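Local coordinates for protein nicotinamide riboside transporter PnuC (Neisseria mucosa ATCC 25996, PDB 4QTN) that binds nicotinamide riboside, a form of vitamin B3, among its transmembrane helices and probably carries it across the bacterial inner membrane, at residues Ala123-Val128 with Tyr178-Ala183; Lys59-Asn64 with Ala116-Val121; Thr49-Val54 with Val215-Asn220. One frame throughout, in Å; residues are numbered along the deposited sequence.

How the contacts relate
From the N terminus, the chain first passes Thr49-Val54 on helix 41-59. Contact 3 joins this segment to Val215-Asn220 on helix 208-234, closing the longest loop, inside which the other two contacts are nested. Contact 2 returns the loop before helix 128-147 to the end of helix 41-59, through Ala116-Val121 and Lys59-Asn64. Contact 1 follows in series: Ala123-Val128, farther along that loop, meets Tyr178-Ala183 at the start of helix 181-198. On what is probably the cytoplasmic side, contacts 1 and 2 tie loops to helix ends, whereas contact 3 joins transmembrane helices. Trp182 packs against Asn220, and Asn64 against Cys53, linking both nested contacts to contact 3.

Contact 1 of 3, residues Ala123-Val128 with Tyr178-Ala183; sequences AKALTV and YREQWA. With NNR (Nicotinamide riboside), chain I.
A single backbone bridge pairs Lys124 with Tyr178, their CA atoms 4.7 Å apart, at the first residue of a type I turn (Tyr178 to Gln181) that leads into helix 181-198. Arg179 N donates to Lys124 O at 2.8 Å, nearly along the C=O axis (177°). The Tyr178 ring carries the apolar half of the contact. Leu126 crosses it at about a right angle and sets CD2 over one face, 3.5 Å from the ring centroid, a CH-pi contact displaced toward the rim. Leucine suits this place because its branch puts a methyl over the ring while CB and CG lie against Glu180. Lys124 crosses the ring obliquely, its CB beside CE1 and its chain, bent at chi3 (-70°), bringing CE near CZ and OH.

Glu180 is bent at chi2 (64°), so that OE1 accepts from Leu126 N at 3.1 Å, the donor lying above the carboxylate plane. OE2 sits 3.1 Å from Arg179 NH1, over one guanidinium face, so charge alone holds that pair. The contact fastens the probably cytoplasmic loop before helix 128-147 to the turn that starts helix 181-198, where Trp182 of the ligand pocket approaches NNR C4 with CZ3 at 3.7 Å. His17 of a neighbouring subunit of the homotrimer hydrogen-bonds Leu126 O and packs on Glu180. A buried carboxylate receiving an amide N-H beside a positive guanidinium probably remains ionised.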
loop_
_atom_site.group_PDB
_atom_site.type_symbol
_atom_site.label_atom_id
_atom_site.label_comp_id
_atom_site.label_asym_id
_atom_site.label_seq_id
_atom_site.Cartn_x
_atom_site.Cartn_y
_atom_site.Cartn_z
ATOM N N ALA C 123 -23.730 0.199 -13.283
ATOM C CA ALA C 123 -23.211 -0.365 -12.041
ATOM C C ALA C 123 -24.252 -0.288 -10.938
ATOM O O ALA C 123 -24.966 0.698 -10.838
ATOM C CB ALA C 123 -21.939 0.361 -11.629
ATOM N N LYS C 124 -24.344 -1.345 -10.128
ATOM C CA LYS C 124 -25.323 -1.415 -9.030
ATOM C C LYS C 124 -24.611 -1.502 -7.683
ATOM O O LYS C 124 -23.449 -1.896 -7.617
ATOM C CB LYS C 124 -26.274 -2.620 -9.203
ATOM C CG LYS C 124 -27.068 -2.611 -10.495
ATOM C CD LYS C 124 -28.160 -3.674 -10.517
ATOM C CE LYS C 124 -27.585 -5.087 -10.603
ATOM N NZ LYS C 124 -28.631 -6.090 -10.958
ATOM N N ALA C 125 -25.326 -1.145 -6.612
ATOM C CA ALA C 125 -24.769 -1.159 -5.259
ATOM C C ALA C 125 -25.601 -2.027 -4.328
ATOM O O ALA C 125 -26.761 -1.722 -4.075
ATOM C CB ALA C 125 -24.680 0.255 -4.708
ATOM N N LEU C 126 -24.989 -3.102 -3.814
ATOM C CA LEU C 126 -25.563 -3.911 -2.723
ATOM C C LEU C 126 -25.781 -3.081 -1.473
ATOM O O LEU C 126 -25.035 -2.119 -1.225
ATOM C CB LEU C 126 -24.632 -5.066 -2.365
ATOM C CG LEU C 126 -24.311 -6.136 -3.400
ATOM C CD1 LEU C 126 -23.328 -7.092 -2.778
ATOM C CD2 LEU C 126 -25.547 -6.881 -3.896
ATOM N N THR C 127 -26.780 -3.467 -0.661
ATOM C CA THR C 127 -26.948 -2.871 0.680
ATOM C C THR C 127 -26.283 -3.740 1.734
ATOM O O THR C 127 -25.806 -4.834 1.431
ATOM C CB THR C 127 -28.415 -2.641 1.052
ATOM O OG1 THR C 127 -28.994 -3.871 1.492
ATOM C CG2 THR C 127 -29.186 -2.102 -0.129
ATOM N N VAL C 128 -26.227 -3.237 2.962
ATOM C CA VAL C 128 -25.445 -3.871 4.002
ATOM C C VAL C 128 -26.034 -5.253 4.281
ATOM O O VAL C 128 -25.299 -6.252 4.452
ATOM C CB VAL C 128 -25.452 -3.022 5.297
ATOM C CG1 VAL C 128 -24.460 -3.571 6.305
ATOM C CG2 VAL C 128 -25.143 -1.557 4.990
ATOM N N TYR C 178 -22.018 -5.412 -9.688
ATOM C CA TYR C 178 -22.061 -4.773 -8.366
ATOM C C TYR C 178 -20.751 -4.110 -8.009
ATOM O O TYR C 178 -19.679 -4.663 -8.239
ATOM C CB TYR C 178 -22.474 -5.775 -7.277
ATOM C CG TYR C 178 -23.948 -6.123 -7.326
ATOM C CD1 TYR C 178 -24.921 -5.211 -6.887
ATOM C CD2 TYR C 178 -24.376 -7.334 -7.847
ATOM C CE1 TYR C 178 -26.269 -5.516 -6.947
ATOM C CE2 TYR C 178 -25.724 -7.648 -7.918
ATOM C CZ TYR C 178 -26.668 -6.738 -7.464
ATOM O OH TYR C 178 -28.008 -7.052 -7.542
ATOM N N ARG C 179 -20.835 -2.919 -7.439
ATOM C CA ARG C 179 -19.642 -2.171 -7.074
ATOM C C ARG C 179 -18.863 -2.788 -5.902
ATOM O O ARG C 179 -17.715 -2.483 -5.713
ATOM C CB ARG C 179 -19.989 -0.732 -6.757
ATOM C CG ARG C 179 -19.165 -0.173 -5.626
ATOM C CD ARG C 179 -19.318 1.315 -5.525
ATOM N NE ARG C 179 -20.579 1.687 -4.908
ATOM C CZ ARG C 179 -20.848 1.542 -3.617
ATOM N NH1 ARG C 179 -19.943 1.007 -2.792
ATOM N NH2 ARG C 179 -22.028 1.922 -3.147
ATOM N N GLU C 180 -19.493 -3.638 -5.107
ATOM C CA GLU C 180 -18.808 -4.176 -3.918
ATOM C C GLU C 180 -17.729 -5.206 -4.273
ATOM O O GLU C 180 -16.953 -5.628 -3.414
ATOM C CB GLU C 180 -19.812 -4.738 -2.903
ATOM C CG GLU C 180 -20.561 -3.656 -2.113
ATOM C CD GLU C 180 -21.444 -2.773 -2.996
ATOM O OE1 GLU C 180 -21.901 -3.264 -4.050
ATOM O OE2 GLU C 180 -21.681 -1.590 -2.633
ATOM N N GLN C 181 -17.677 -5.585 -5.551
ATOM C CA GLN C 181 -16.674 -6.509 -6.044
ATOM C C GLN C 181 -15.265 -5.983 -5.727
ATOM O O GLN C 181 -14.413 -6.727 -5.259
ATOM C CB GLN C 181 -16.840 -6.705 -7.548
ATOM C CG GLN C 181 -16.764 -5.398 -8.342
ATOM C CD GLN C 181 -16.446 -5.613 -9.804
ATOM O OE1 GLN C 181 -15.450 -6.248 -10.146
ATOM N NE2 GLN C 181 -17.297 -5.085 -10.679
ATOM N N TRP C 182 -15.051 -4.683 -5.945
ATOM C CA TRP C 182 -13.758 -4.044 -5.674
ATOM C C TRP C 182 -13.228 -4.153 -4.240
ATOM O O TRP C 182 -12.023 -4.232 -4.035
ATOM C CB TRP C 182 -13.752 -2.593 -6.149
ATOM C CG TRP C 182 -14.026 -2.487 -7.602
ATOM C CD1 TRP C 182 -15.191 -2.115 -8.176
ATOM C CD2 TRP C 182 -13.136 -2.823 -8.683
ATOM N NE1 TRP C 182 -15.087 -2.159 -9.542
ATOM C CE2 TRP C 182 -13.833 -2.593 -9.880
ATOM C CE3 TRP C 182 -11.814 -3.272 -8.750
ATOM C CZ2 TRP C 182 -13.261 -2.809 -11.137
ATOM C CZ3 TRP C 182 -11.250 -3.487 -9.998
ATOM C CH2 TRP C 182 -11.980 -3.269 -11.171
ATOM N N ALA C 183 -14.105 -4.155 -3.248
ATOM C CA ALA C 183 -13.633 -4.415 -1.903
ATOM C C ALA C 183 -12.982 -5.794 -1.870
ATOM O O ALA C 183 -11.878 -5.941 -1.352
ATOM C CB ALA C 183 -14.751 -4.307 -0.901
HETATM O O2R NNR I . -12.397 -10.386 -15.563
HETATM C C2R NNR I . -11.176 -10.492 -14.643
HETATM C C3R NNR I . -10.374 -11.754 -14.981
HETATM O O3R NNR I . -11.209 -12.692 -15.495
HETATM C C4R NNR I . -9.832 -12.247 -13.657
HETATM C C5R NNR I . -8.367 -11.713 -13.368
HETATM O O5R NNR I . -8.070 -11.910 -11.944
HETATM O O4R NNR I . -10.666 -11.809 -12.756
HETATM C C1R NNR I . -11.518 -10.604 -13.395
HETATM N N1 NNR I . -11.269 -9.361 -12.641
HETATM C C2 NNR I . -10.174 -9.250 -11.771
HETATM C C6 NNR I . -12.115 -8.287 -12.793
HETATM C C5 NNR I . -11.866 -7.089 -12.080
HETATM C C4 NNR I . -10.797 -6.996 -11.215
HETATM C C3 NNR I . -9.945 -8.048 -11.064
HETATM C C7 NNR I . -8.754 -7.891 -10.134
HETATM O O7 NNR I . -8.238 -8.847 -9.636
HETATM N N7 NNR I . -8.237 -6.577 -9.862
#

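Contact 2 of 3, residues Lys59-Asn64 with Ala116-Val121; sequences KGKISN and AETEEV. With BOG (octyl beta-D-glucopyranoside), chain J.
Lys61 starts on the far side of its own backbone, CB pointing away from Ala116-Val121, and needs its whole length to come back. CG stands anti to the carbonyl carbon (chi1 -66°), and CG and CD carry the chain on almost fully extended. CE arrives alongside Thr118, 3.7 Å from OG1 and 4.0 Å from CG2. The bend at chi4 (-127°) then swings NZ onto Thr118 OG1, to which it donates over 2.9 Å, the two side chains crossing at about a right angle. Thr118 meets it halfway: CB points toward the other segment and OG1 is anti to the backbone N (chi1 -162°). The ammonium also donates to the backbone oxygens of Glu10 and Gly13, so three oxygens grip it. A long cationic chain suits a position from which several separate acceptors must be reached.

A second link is made by backbone alone. Gly60, with positive phi, is the C-prime residue of the Schellman motif that ends helix 41-59, a place where glycine is common. Its carbonyl turns to Val121, whose N-H points almost straight at Gly60 O over 3.0 Å, in the carbonyl plane. Val121 CG1 rests 4.1 Å from Gly60 CA. Beyond the junction, Glu117 OE1 accepts from O3 of the detergent octyl glucoside at 2.7 Å. The direct partners of the buried ammonium are neutral oxygens, so it is probably stabilised mainly by their dipoles, an arrangement consistent with a charged amine held among helix end and loops.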
loop_
_atom_site.group_PDB
_atom_site.type_symbol
_atom_site.label_atom_id
_atom_site.label_comp_id
_atom_site.label_asym_id
_atom_site.label_seq_id
_atom_site.Cartn_x
_atom_site.Cartn_y
_atom_site.Cartn_z
ATOM N N LYS C 59 -13.040 0.629 -15.754
ATOM C CA LYS C 59 -13.737 1.598 -16.609
ATOM C C LYS C 59 -15.192 1.188 -16.874
ATOM O O LYS C 59 -16.049 2.029 -17.181
ATOM C CB LYS C 59 -12.990 1.754 -17.934
ATOM C CG LYS C 59 -12.074 2.955 -17.994
ATOM C CD LYS C 59 -12.876 4.223 -17.905
ATOM C CE LYS C 59 -12.483 5.202 -18.984
ATOM N NZ LYS C 59 -13.101 6.526 -18.692
ATOM N N GLY C 60 -15.457 -0.108 -16.756
ATOM C CA GLY C 60 -16.771 -0.646 -17.028
ATOM C C GLY C 60 -16.980 -0.882 -18.504
ATOM O O GLY C 60 -18.110 -0.955 -18.954
ATOM N N LYS C 61 -15.877 -0.983 -19.260
ATOM C CA LYS C 61 -15.922 -1.275 -20.711
ATOM C C LYS C 61 -16.147 -2.759 -20.995
ATOM O O LYS C 61 -15.567 -3.627 -20.329
ATOM C CB LYS C 61 -14.635 -0.830 -21.382
ATOM C CG LYS C 61 -14.421 0.660 -21.364
ATOM C CD LYS C 61 -13.380 1.078 -22.380
ATOM C CE LYS C 61 -13.418 2.578 -22.591
ATOM N NZ LYS C 61 -13.553 2.928 -24.035
ATOM N N ILE C 62 -16.948 -3.046 -22.019
ATOM C CA ILE C 62 -17.396 -4.423 -22.300
ATOM C C ILE C 62 -16.323 -5.296 -22.935
ATOM O O ILE C 62 -16.358 -6.531 -22.811
ATOM C CB ILE C 62 -18.634 -4.446 -23.203
ATOM C CG1 ILE C 62 -19.115 -5.881 -23.385
ATOM C CG2 ILE C 62 -18.332 -3.783 -24.548
ATOM C CD1 ILE C 62 -20.593 -6.045 -23.187
ATOM N N SER C 63 -15.385 -4.651 -23.628
ATOM C CA SER C 63 -14.313 -5.351 -24.335
ATOM C C SER C 63 -13.242 -5.831 -23.406
ATOM O O SER C 63 -12.201 -6.259 -23.856
ATOM C CB SER C 63 -13.667 -4.441 -25.365
ATOM O OG SER C 63 -12.891 -3.444 -24.716
ATOM N N ASN C 64 -13.471 -5.707 -22.106
ATOM C CA ASN C 64 -12.596 -6.327 -21.132
ATOM C C ASN C 64 -12.578 -7.832 -21.330
ATOM O O ASN C 64 -11.541 -8.464 -21.179
ATOM C CB ASN C 64 -13.016 -5.973 -19.690
ATOM C CG ASN C 64 -13.937 -7.016 -19.072
ATOM O OD1 ASN C 64 -13.477 -8.026 -18.512
ATOM N ND2 ASN C 64 -15.244 -6.772 -19.156
ATOM N N ALA C 116 -19.915 10.435 -24.117
ATOM C CA ALA C 116 -20.532 9.597 -25.136
ATOM C C ALA C 116 -19.535 9.185 -26.224
ATOM O O ALA C 116 -19.881 9.142 -27.373
ATOM C CB ALA C 116 -21.756 10.292 -25.745
ATOM N N GLU C 117 -18.292 8.897 -25.838
ATOM C CA GLU C 117 -17.279 8.402 -26.789
ATOM C C GLU C 117 -17.108 6.889 -26.655
ATOM O O GLU C 117 -16.301 6.274 -27.373
ATOM C CB GLU C 117 -15.925 9.065 -26.546
ATOM C CG GLU C 117 -15.857 10.552 -26.805
ATOM C CD GLU C 117 -14.466 11.117 -26.531
ATOM O OE1 GLU C 117 -13.679 10.457 -25.806
ATOM O OE2 GLU C 117 -14.159 12.221 -27.036
ATOM N N THR C 118 -17.830 6.308 -25.697
ATOM C CA THR C 118 -17.799 4.871 -25.441
ATOM C C THR C 118 -19.076 4.445 -24.681
ATOM O O THR C 118 -19.976 5.255 -24.458
ATOM C CB THR C 118 -16.519 4.459 -24.666
ATOM O OG1 THR C 118 -16.307 3.047 -24.798
ATOM C CG2 THR C 118 -16.609 4.856 -23.158
ATOM N N GLU C 119 -19.160 3.176 -24.317
ATOM C CA GLU C 119 -20.290 2.689 -23.571
ATOM C C GLU C 119 -19.806 2.087 -22.264
ATOM O O GLU C 119 -18.863 1.311 -22.265
ATOM C CB GLU C 119 -21.068 1.670 -24.403
ATOM C CG GLU C 119 -21.655 2.248 -25.704
ATOM C CD GLU C 119 -21.086 1.599 -26.984
ATOM O OE1 GLU C 119 -21.165 0.350 -27.111
ATOM O OE2 GLU C 119 -20.598 2.346 -27.883
ATOM N N GLU C 120 -20.389 2.537 -21.142
ATOM C CA GLU C 120 -20.090 1.975 -19.797
ATOM C C GLU C 120 -21.259 1.159 -19.265
ATOM O O GLU C 120 -22.412 1.583 -19.368
ATOM C CB GLU C 120 -19.716 3.077 -18.768
ATOM C CG GLU C 120 -20.054 4.509 -19.187
ATOM C CD GLU C 120 -20.487 5.415 -18.022
ATOM O OE1 GLU C 120 -21.548 5.150 -17.431
ATOM O OE2 GLU C 120 -19.796 6.432 -17.744
ATOM N N VAL C 121 -20.946 -0.008 -18.690
ATOM C CA VAL C 121 -21.927 -0.875 -17.996
ATOM C C VAL C 121 -22.636 -0.129 -16.862
ATOM O O VAL C 121 -22.083 0.824 -16.292
ATOM C CB VAL C 121 -21.241 -2.152 -17.427
ATOM C CG1 VAL C 121 -20.599 -1.873 -16.075
ATOM C CG2 VAL C 121 -22.220 -3.308 -17.337
HETATM C C1 BOG J . -7.578 9.905 -25.639
HETATM O O1 BOG J . -6.663 9.163 -24.913
HETATM C C2 BOG J . -8.913 9.925 -24.906
HETATM O O2 BOG J . -9.474 8.564 -24.775
HETATM C C3 BOG J . -9.901 10.766 -25.632
HETATM O O3 BOG J . -11.163 10.728 -24.892
HETATM C C4 BOG J . -9.443 12.180 -25.795
HETATM O O4 BOG J . -10.331 12.872 -26.692
HETATM C C5 BOG J . -7.987 12.334 -26.292
HETATM O O5 BOG J . -7.020 11.286 -25.822
HETATM C C6 BOG J . -7.494 13.654 -25.817
HETATM O O6 BOG J . -6.466 14.141 -26.675
HETATM C "C1'" BOG J . -6.410 7.829 -25.427
HETATM C "C2'" BOG J . -5.840 6.965 -24.256
HETATM C "C3'" BOG J . -5.460 5.592 -24.755
HETATM C "C4'" BOG J . -4.735 4.837 -23.598
HETATM C "C5'" BOG J . -4.376 3.384 -24.034
HETATM C "C6'" BOG J . -5.672 2.585 -24.323
HETATM C "C7'" BOG J . -5.546 1.814 -25.661
HETATM C "C8'" BOG J . -5.123 0.324 -25.409
#

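Contact 3 of 3, residues Thr49-Val54 with Val215-Asn220; sequences TGILCV and VMYLCN. With NNR (Nicotinamide riboside), chain I.
Polar bonds join these two nearly parallel helices (10° between segment axes, 10.2 Å apart at closest approach) at two levels. Tyr217 OH donates to Gly50 O at 2.7 Å from above the carbonyl plane; the same oxygen accepts the helical N-H of Val54, so two donors share it. This holds the hydroxyl and so the ring. Gly50 has positive phi at a kink in its helix, and its lack of a side chain leaves the approach to its carbonyl clear for the tyrosine. One turn later Asn220, CG anti to the backbone N (chi1 164°), sends ND2 to Val54 O in a weak bond of 3.3 Å.

Apolar contacts fill the level between and beyond. Val54 lays both methyls on the same side of the Tyr217 ring: CG1 over the face, 3.9 Å from the centroid in a CH-pi contact, CG2 nearer the rim at CE1. A compact beta-branched residue suits a slot bounded by ring, amide and ligand. One turn before Val54, Ile51 CD1 meets the selenium of selenomethionine Met216, whose extended chain reaches across to it.

Val54 also serves the ligand: CG1 is 3.5 Å from NNR C3; its neighbour Cys53 brings SG to 3.6 Å from NNR O2R, and Asn189 OD1 hydrogen-bonds the ligand. Here kinked helix 41-59 and helix 208-234, bearing the binding residue Tyr217, wall part of the nicotinamide riboside site in the transmembrane bundle.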
loop_
_atom_site.group_PDB
_atom_site.type_symbol
_atom_site.label_atom_id
_atom_site.label_comp_id
_atom_site.label_asym_id
_atom_site.label_seq_id
_atom_site.Cartn_x
_atom_site.Cartn_y
_atom_site.Cartn_z
ATOM N N THR C 49 -2.094 -8.438 -21.700
ATOM C CA THR C 49 -3.508 -8.828 -21.691
ATOM C C THR C 49 -3.791 -9.272 -20.289
ATOM O O THR C 49 -3.346 -10.319 -19.884
ATOM C CB THR C 49 -3.818 -10.005 -22.666
ATOM O OG1 THR C 49 -3.150 -11.196 -22.231
ATOM C CG2 THR C 49 -3.378 -9.676 -24.086
ATOM N N GLY C 50 -4.472 -8.450 -19.523
ATOM C CA GLY C 50 -4.674 -8.755 -18.132
ATOM C C GLY C 50 -4.589 -7.505 -17.349
ATOM O O GLY C 50 -5.449 -7.223 -16.527
ATOM N N ILE C 51 -3.558 -6.721 -17.624
ATOM C CA ILE C 51 -3.543 -5.333 -17.190
ATOM C C ILE C 51 -4.629 -4.584 -17.942
ATOM O O ILE C 51 -5.439 -3.889 -17.335
ATOM C CB ILE C 51 -2.167 -4.671 -17.390
ATOM C CG1 ILE C 51 -1.247 -5.031 -16.227
ATOM C CG2 ILE C 51 -2.306 -3.165 -17.456
ATOM C CD1 ILE C 51 0.227 -4.963 -16.563
ATOM N N LEU C 52 -4.700 -4.800 -19.255
ATOM C CA LEU C 52 -5.812 -4.294 -20.035
ATOM C C LEU C 52 -7.173 -4.842 -19.570
ATOM O O LEU C 52 -8.142 -4.083 -19.483
ATOM C CB LEU C 52 -5.596 -4.508 -21.538
ATOM C CG LEU C 52 -4.745 -3.395 -22.160
ATOM C CD1 LEU C 52 -3.346 -3.895 -22.459
ATOM C CD2 LEU C 52 -5.388 -2.802 -23.404
ATOM N N CYS C 53 -7.243 -6.140 -19.234
ATOM C CA CYS C 53 -8.513 -6.701 -18.767
ATOM C C CYS C 53 -9.054 -5.898 -17.595
ATOM O O CYS C 53 -10.117 -5.295 -17.695
ATOM C CB CYS C 53 -8.400 -8.167 -18.394
ATOM S SG CYS C 53 -9.976 -8.882 -17.818
ATOM N N VAL C 54 -8.302 -5.850 -16.506
ATOM C CA VAL C 54 -8.785 -5.209 -15.281
ATOM C C VAL C 54 -8.931 -3.680 -15.368
ATOM O O VAL C 54 -9.824 -3.107 -14.755
ATOM C CB VAL C 54 -7.937 -5.580 -14.066
ATOM C CG1 VAL C 54 -7.970 -7.096 -13.853
ATOM C CG2 VAL C 54 -6.514 -5.062 -14.241
ATOM N N VAL C 215 0.849 -6.461 -8.616
ATOM C CA VAL C 215 1.016 -5.160 -7.978
ATOM C C VAL C 215 0.220 -4.102 -8.735
ATOM O O VAL C 215 -0.494 -3.316 -8.128
ATOM C CB VAL C 215 2.492 -4.754 -7.813
ATOM C CG1 VAL C 215 2.614 -3.351 -7.213
ATOM C CG2 VAL C 215 3.194 -5.754 -6.927
HETATM N N MSE C 216 0.284 -4.134 -10.066
HETATM C CA MSE C 216 -0.475 -3.178 -10.889
HETATM C C MSE C 216 -1.955 -3.426 -10.734
HETATM O O MSE C 216 -2.749 -2.490 -10.738
HETATM C CB MSE C 216 -0.047 -3.258 -12.342
HETATM C CG MSE C 216 1.474 -3.196 -12.434
HETATM SE SE MSE C 216 2.053 -3.467 -14.305
HETATM C CE MSE C 216 3.934 -2.932 -14.089
ATOM N N TYR C 217 -2.331 -4.691 -10.572
ATOM C CA TYR C 217 -3.706 -5.054 -10.243
ATOM C C TYR C 217 -4.206 -4.367 -8.979
ATOM O O TYR C 217 -5.334 -3.892 -8.945
ATOM C CB TYR C 217 -3.843 -6.566 -10.078
ATOM C CG TYR C 217 -4.135 -7.290 -11.353
ATOM C CD1 TYR C 217 -3.893 -6.682 -12.590
ATOM C CD2 TYR C 217 -4.625 -8.608 -11.341
ATOM C CE1 TYR C 217 -4.145 -7.351 -13.777
ATOM C CE2 TYR C 217 -4.877 -9.293 -12.528
ATOM C CZ TYR C 217 -4.637 -8.656 -13.746
ATOM O OH TYR C 217 -4.887 -9.312 -14.931
ATOM N N LEU C 218 -3.372 -4.352 -7.937
ATOM C CA LEU C 218 -3.747 -3.804 -6.640
ATOM C C LEU C 218 -4.045 -2.311 -6.747
ATOM O O LEU C 218 -5.077 -1.827 -6.244
ATOM C CB LEU C 218 -2.627 -4.046 -5.614
ATOM C CG LEU C 218 -2.834 -4.014 -4.074
ATOM C CD1 LEU C 218 -1.647 -3.312 -3.422
ATOM C CD2 LEU C 218 -4.162 -3.409 -3.578
ATOM N N CYS C 219 -3.153 -1.579 -7.401
ATOM C CA CYS C 219 -3.385 -0.171 -7.641
ATOM C C CYS C 219 -4.730 0.027 -8.331
ATOM O O CYS C 219 -5.633 0.687 -7.787
ATOM C CB CYS C 219 -2.274 0.410 -8.490
ATOM S SG CYS C 219 -0.649 0.274 -7.733
ATOM N N ASN C 220 -4.871 -0.582 -9.509
ATOM C CA ASN C 220 -6.072 -0.460 -10.320
ATOM C C ASN C 220 -7.343 -0.847 -9.567
ATOM O O ASN C 220 -8.394 -0.244 -9.766
ATOM C CB ASN C 220 -5.917 -1.287 -11.595
ATOM C CG ASN C 220 -7.239 -1.541 -12.304
ATOM O OD1 ASN C 220 -7.748 -0.670 -13.041
ATOM N ND2 ASN C 220 -7.806 -2.763 -12.107
HETATM O O2R NNR I . -12.397 -10.386 -15.563
HETATM C C2R NNR I . -11.176 -10.492 -14.643
HETATM C C3R NNR I . -10.374 -11.754 -14.981
HETATM O O3R NNR I . -11.209 -12.692 -15.495
HETATM C C4R NNR I . -9.832 -12.247 -13.657
HETATM C C5R NNR I . -8.367 -11.713 -13.368
HETATM O O5R NNR I . -8.070 -11.910 -11.944
HETATM O O4R NNR I . -10.666 -11.809 -12.756
HETATM C C1R NNR I . -11.518 -10.604 -13.395
HETATM N N1 NNR I . -11.269 -9.361 -12.641
HETATM C C2 NNR I . -10.174 -9.250 -11.771
HETATM C C6 NNR I . -12.115 -8.287 -12.793
HETATM C C5 NNR I . -11.866 -7.089 -12.080
HETATM C C4 NNR I . -10.797 -6.996 -11.215
HETATM C C3 NNR I . -9.945 -8.048 -11.064
HETATM C C7 NNR I . -8.754 -7.891 -10.134
HETATM O O7 NNR I . -8.238 -8.847 -9.636
HETATM N N7 NNR I . -8.237 -6.577 -9.862
#